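Local atomic coordinates of calcium-dependent protein kinase, putative (Plasmodium falciparum, PDB entry 3MSE), a protein that probably phosphorylates serine and threonine residues of proteins in a calcium-dependent way, and binds calcium through the EF-hands of this C-terminal domain. Residues N18-I26 with L133-I144. Sequence-based numbering, arbitrary orientation.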
loop_
_atom_site.group_PDB
_atom_site.type_symbol
_atom_site.label_atom_id
_atom_site.label_comp_id
_atom_site.label_asym_id
_atom_site.label_seq_id
_atom_site.Cartn_x
_atom_site.Cartn_y
_atom_site.Cartn_z
ATOM N N ASN A 18 13.286 -10.971 -16.212
ATOM C CA ASN A 18 11.898 -10.900 -16.571
ATOM C C ASN A 18 11.002 -11.498 -15.486
ATOM O O ASN A 18 9.979 -10.912 -15.141
ATOM C CB ASN A 18 11.678 -11.554 -17.928
ATOM C CG ASN A 18 12.097 -10.654 -19.076
ATOM O OD1 ASN A 18 11.754 -9.464 -19.115
ATOM N ND2 ASN A 18 12.826 -11.220 -20.027
ATOM N N ILE A 19 11.435 -12.609 -14.895
ATOM C CA ILE A 19 10.670 -13.261 -13.810
ATOM C C ILE A 19 10.563 -12.409 -12.537
ATOM O O ILE A 19 9.475 -12.287 -11.946
ATOM C CB ILE A 19 11.186 -14.699 -13.522
ATOM C CG1 ILE A 19 10.903 -15.589 -14.752
ATOM C CG2 ILE A 19 10.531 -15.279 -12.271
ATOM C CD1 ILE A 19 11.596 -16.965 -14.750
ATOM N N ARG A 20 11.670 -11.793 -12.126
ATOM C CA ARG A 20 11.634 -10.820 -11.017
ATOM C C ARG A 20 10.611 -9.736 -11.298
ATOM O O ARG A 20 9.801 -9.381 -10.436
ATOM C CB ARG A 20 13.015 -10.171 -10.842
ATOM C CG ARG A 20 13.350 -9.703 -9.446
ATOM C CD ARG A 20 12.713 -8.399 -8.988
ATOM N NE ARG A 20 12.830 -7.266 -9.900
ATOM C CZ ARG A 20 13.127 -6.011 -9.532
ATOM N NH1 ARG A 20 13.409 -5.712 -8.273
ATOM N NH2 ARG A 20 13.171 -5.050 -10.442
ATOM N N ASN A 21 10.648 -9.206 -12.511
ATOM C CA ASN A 21 9.771 -8.107 -12.857
ATOM C C ASN A 21 8.307 -8.550 -13.037
ATOM O O ASN A 21 7.400 -7.790 -12.762
ATOM C CB ASN A 21 10.311 -7.373 -14.084
ATOM C CG ASN A 21 11.608 -6.597 -13.770
ATOM O OD1 ASN A 21 11.977 -6.448 -12.609
ATOM N ND2 ASN A 21 12.287 -6.124 -14.802
ATOM N N ILE A 22 8.095 -9.780 -13.476
ATOM C CA ILE A 22 6.734 -10.345 -13.510
ATOM C C ILE A 22 6.140 -10.362 -12.099
ATOM O O ILE A 22 5.006 -9.908 -11.883
ATOM C CB ILE A 22 6.719 -11.723 -14.181
ATOM C CG1 ILE A 22 6.911 -11.524 -15.684
ATOM C CG2 ILE A 22 5.350 -12.452 -13.910
ATOM C CD1 ILE A 22 7.393 -12.744 -16.411
ATOM N N ILE A 23 6.941 -10.833 -11.147
ATOM C CA ILE A 23 6.611 -10.806 -9.728
ATOM C C ILE A 23 6.341 -9.384 -9.237
ATOM O O ILE A 23 5.373 -9.148 -8.496
ATOM C CB ILE A 23 7.737 -11.480 -8.888
ATOM C CG1 ILE A 23 7.864 -12.960 -9.257
ATOM C CG2 ILE A 23 7.487 -11.324 -7.363
ATOM C CD1 ILE A 23 9.198 -13.625 -8.827
ATOM N N ILE A 24 7.177 -8.425 -9.654
ATOM C CA ILE A 24 6.916 -7.013 -9.345
ATOM C C ILE A 24 5.550 -6.570 -9.896
ATOM O O ILE A 24 4.833 -5.827 -9.230
ATOM C CB ILE A 24 8.040 -6.033 -9.901
ATOM C CG1 ILE A 24 9.414 -6.274 -9.247
ATOM C CG2 ILE A 24 7.601 -4.599 -9.745
ATOM C CD1 ILE A 24 9.557 -5.743 -7.805
ATOM N N ASN A 25 5.203 -6.998 -11.112
ATOM C CA ASN A 25 3.880 -6.651 -11.700
ATOM C C ASN A 25 2.650 -7.145 -10.899
ATOM O O ASN A 25 1.629 -6.455 -10.844
ATOM C CB ASN A 25 3.769 -7.110 -13.160
ATOM C CG ASN A 25 4.249 -6.054 -14.135
ATOM O OD1 ASN A 25 3.446 -5.331 -14.718
ATOM N ND2 ASN A 25 5.574 -5.954 -14.310
ATOM N N ILE A 26 2.785 -8.311 -10.271
ATOM C CA ILE A 26 1.764 -8.831 -9.346
ATOM C C ILE A 26 1.536 -7.854 -8.195
ATOM O O ILE A 26 0.396 -7.470 -7.895
ATOM C CB ILE A 26 2.141 -10.235 -8.779
ATOM C CG1 ILE A 26 2.156 -11.270 -9.896
ATOM C CG2 ILE A 26 1.157 -10.661 -7.646
ATOM C CD1 ILE A 26 2.988 -12.514 -9.550
ATOM N N LEU A 133 3.231 -19.360 -13.913
ATOM C CA LEU A 133 3.343 -17.907 -13.855
ATOM C C LEU A 133 3.731 -17.319 -15.222
ATOM O O LEU A 133 3.237 -16.268 -15.606
ATOM C CB LEU A 133 4.367 -17.488 -12.771
ATOM C CG LEU A 133 4.558 -15.984 -12.559
ATOM C CD1 LEU A 133 3.275 -15.337 -12.059
ATOM C CD2 LEU A 133 5.679 -15.725 -11.572
ATOM N N VAL A 134 4.580 -18.016 -15.967
ATOM C CA VAL A 134 5.047 -17.476 -17.236
ATOM C C VAL A 134 4.326 -18.045 -18.446
ATOM O O VAL A 134 4.817 -17.940 -19.589
ATOM C CB VAL A 134 6.592 -17.595 -17.375
ATOM C CG1 VAL A 134 7.259 -16.921 -16.175
ATOM C CG2 VAL A 134 7.035 -19.054 -17.483
ATOM N N HIS A 135 3.151 -18.622 -18.203
ATOM C CA HIS A 135 2.393 -19.326 -19.256
ATOM C C HIS A 135 2.016 -18.397 -20.424
ATOM O O HIS A 135 1.850 -18.850 -21.555
ATOM C CB HIS A 135 1.126 -19.979 -18.662
ATOM C CG HIS A 135 -0.001 -19.015 -18.492
ATOM N ND1 HIS A 135 -0.024 -18.069 -17.493
ATOM C CD2 HIS A 135 -1.105 -18.797 -19.241
ATOM C CE1 HIS A 135 -1.107 -17.323 -17.622
ATOM N NE2 HIS A 135 -1.782 -17.749 -18.673
ATOM N N ASP A 136 1.885 -17.098 -20.155
ATOM C CA ASP A 136 1.566 -16.145 -21.221
ATOM C C ASP A 136 2.775 -15.300 -21.666
ATOM O O ASP A 136 2.609 -14.208 -22.198
ATOM C CB ASP A 136 0.394 -15.237 -20.814
ATOM C CG ASP A 136 0.686 -14.396 -19.554
ATOM O OD1 ASP A 136 -0.223 -13.641 -19.157
ATOM O OD2 ASP A 136 1.785 -14.483 -18.945
ATOM N N LYS A 137 3.976 -15.813 -21.433
ATOM C CA LYS A 137 5.212 -15.096 -21.740
ATOM C C LYS A 137 6.085 -16.019 -22.545
ATOM O O LYS A 137 6.072 -17.243 -22.337
ATOM C CB LYS A 137 5.966 -14.706 -20.452
ATOM C CG LYS A 137 5.153 -13.988 -19.387
ATOM C CD LYS A 137 4.897 -12.536 -19.757
ATOM C CE LYS A 137 4.314 -11.743 -18.579
ATOM N NZ LYS A 137 2.853 -11.995 -18.373
ATOM N N VAL A 138 6.854 -15.436 -23.459
ATOM C CA VAL A 138 7.694 -16.210 -24.380
ATOM C C VAL A 138 8.875 -16.928 -23.691
ATOM O O VAL A 138 9.525 -17.787 -24.303
ATOM C CB VAL A 138 8.124 -15.354 -25.620
ATOM C CG1 VAL A 138 8.731 -14.007 -25.189
ATOM C CG2 VAL A 138 9.076 -16.117 -26.529
ATOM N N LEU A 139 9.117 -16.613 -22.419
ATOM C CA LEU A 139 10.154 -17.262 -21.593
ATOM C C LEU A 139 10.088 -18.793 -21.583
ATOM O O LEU A 139 9.012 -19.376 -21.741
ATOM C CB LEU A 139 10.081 -16.771 -20.140
ATOM C CG LEU A 139 9.927 -15.283 -19.837
ATOM C CD1 LEU A 139 9.626 -15.114 -18.357
ATOM C CD2 LEU A 139 11.180 -14.509 -20.228
ATOM N N ASP A 140 11.241 -19.426 -21.351
ATOM C CA ASP A 140 11.387 -20.882 -21.437
ATOM C C ASP A 140 12.044 -21.469 -20.183
ATOM O O ASP A 140 12.154 -20.792 -19.156
ATOM C CB ASP A 140 12.189 -21.262 -22.697
ATOM C CG ASP A 140 13.602 -20.629 -22.734
ATOM O OD1 ASP A 140 14.250 -20.432 -21.673
ATOM O OD2 ASP A 140 14.068 -20.337 -23.855
ATOM N N ASN A 141 12.501 -22.717 -20.276
ATOM C CA ASN A 141 13.071 -23.421 -19.120
ATOM C C ASN A 141 14.438 -22.911 -18.626
ATOM O O ASN A 141 14.752 -23.035 -17.431
ATOM C CB ASN A 141 13.141 -24.926 -19.384
ATOM C CG ASN A 141 12.649 -25.729 -18.203
ATOM O OD1 ASN A 141 13.434 -26.351 -17.481
ATOM N ND2 ASN A 141 11.332 -25.694 -17.976
ATOM N N ASN A 142 15.238 -22.357 -19.543
ATOM C CA ASN A 142 16.523 -21.733 -19.202
ATOM C C ASN A 142 16.339 -20.566 -18.225
ATOM O O ASN A 142 16.995 -20.493 -17.183
ATOM C CB ASN A 142 17.226 -21.247 -20.477
ATOM C CG ASN A 142 18.656 -20.768 -20.219
ATOM O OD1 ASN A 142 19.428 -21.419 -19.504
ATOM N ND2 ASN A 142 19.015 -19.624 -20.815
ATOM N N ASP A 143 15.413 -19.677 -18.565
ATOM C CA ASP A 143 15.078 -18.533 -17.732
ATOM C C ASP A 143 14.642 -18.966 -16.327
ATOM O O ASP A 143 15.078 -18.390 -15.326
ATOM C CB ASP A 143 13.981 -17.708 -18.415
ATOM C CG ASP A 143 14.359 -17.284 -19.840
ATOM O OD1 ASP A 143 15.406 -16.610 -20.000
ATOM O OD2 ASP A 143 13.610 -17.615 -20.797
ATOM N N ILE A 144 13.798 -19.995 -16.258
ATOM C CA ILE A 144 13.248 -20.454 -14.983
ATOM C C ILE A 144 14.345 -20.973 -14.060
ATOM O O ILE A 144 14.372 -20.636 -12.876
ATOM C CB ILE A 144 12.125 -21.518 -15.173
ATOM C CG1 ILE A 144 10.944 -20.908 -15.941
ATOM C CG2 ILE A 144 11.662 -22.061 -13.826
ATOM C CD1 ILE A 144 9.991 -21.916 -16.533
#
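Ile-22 of helix 18-48 and Leu-139 of the loop before helix 141-152 reach toward each other tip to tip, CD1 of Ile-22 lying 3.8 Å from CD1 of Leu-139. This is the tightly packed part of the contact, built round the buried Ile-19 and Ile-22. CG1 of Ile-22 stands beside the backbone N (chi1 -73°) and an extended chi2 (160°) carries CD1 on to Leu-139, while the other branch, CG2, slides past Leu-133 and rests 3.9 Å from its CG. CG1 of Val-134 touches both isoleucines, 4.1 Å from CG1 of Ile-19 and about as far from CD1 of Ile-22. One turn back from Ile-22, Ile-19 runs its extended chain to the start of helix 141-152, where its CD1 touches the backbone, 3.9 Å from CA of Ile-144. That helix start is tied by a capping box: N of Asp-140 donates to OD2 of Asp-143 (3.0 Å), and OD1 of Asp-140 takes weak bonds from the N of Asn-142 and Asp-143. Leu-133 also meets CD1 of Ile-26 with its CD1.

The margin is more open to solvent: Asn-18 and Lys-137 are partly exposed and add little buried surface. The side chain of Asn-18 crosses that of Leu-139 at a slant, ND2 3.7 Å from CD2. Lys-137 lays its methylenes along Ile-22 and carries NZ out to a salt bridge with OD2 of Asp-136 (2.8 Å) and a hydrogen bond with OD1 of Asn-85 of the second subunit.

The long helix 18-48, which leads into the first calcium loop, is thus docked on the exit side of the EF-hand that binds the second calcium. With no directional bond across it, the hold depends on the fit of branched aliphatic side chains.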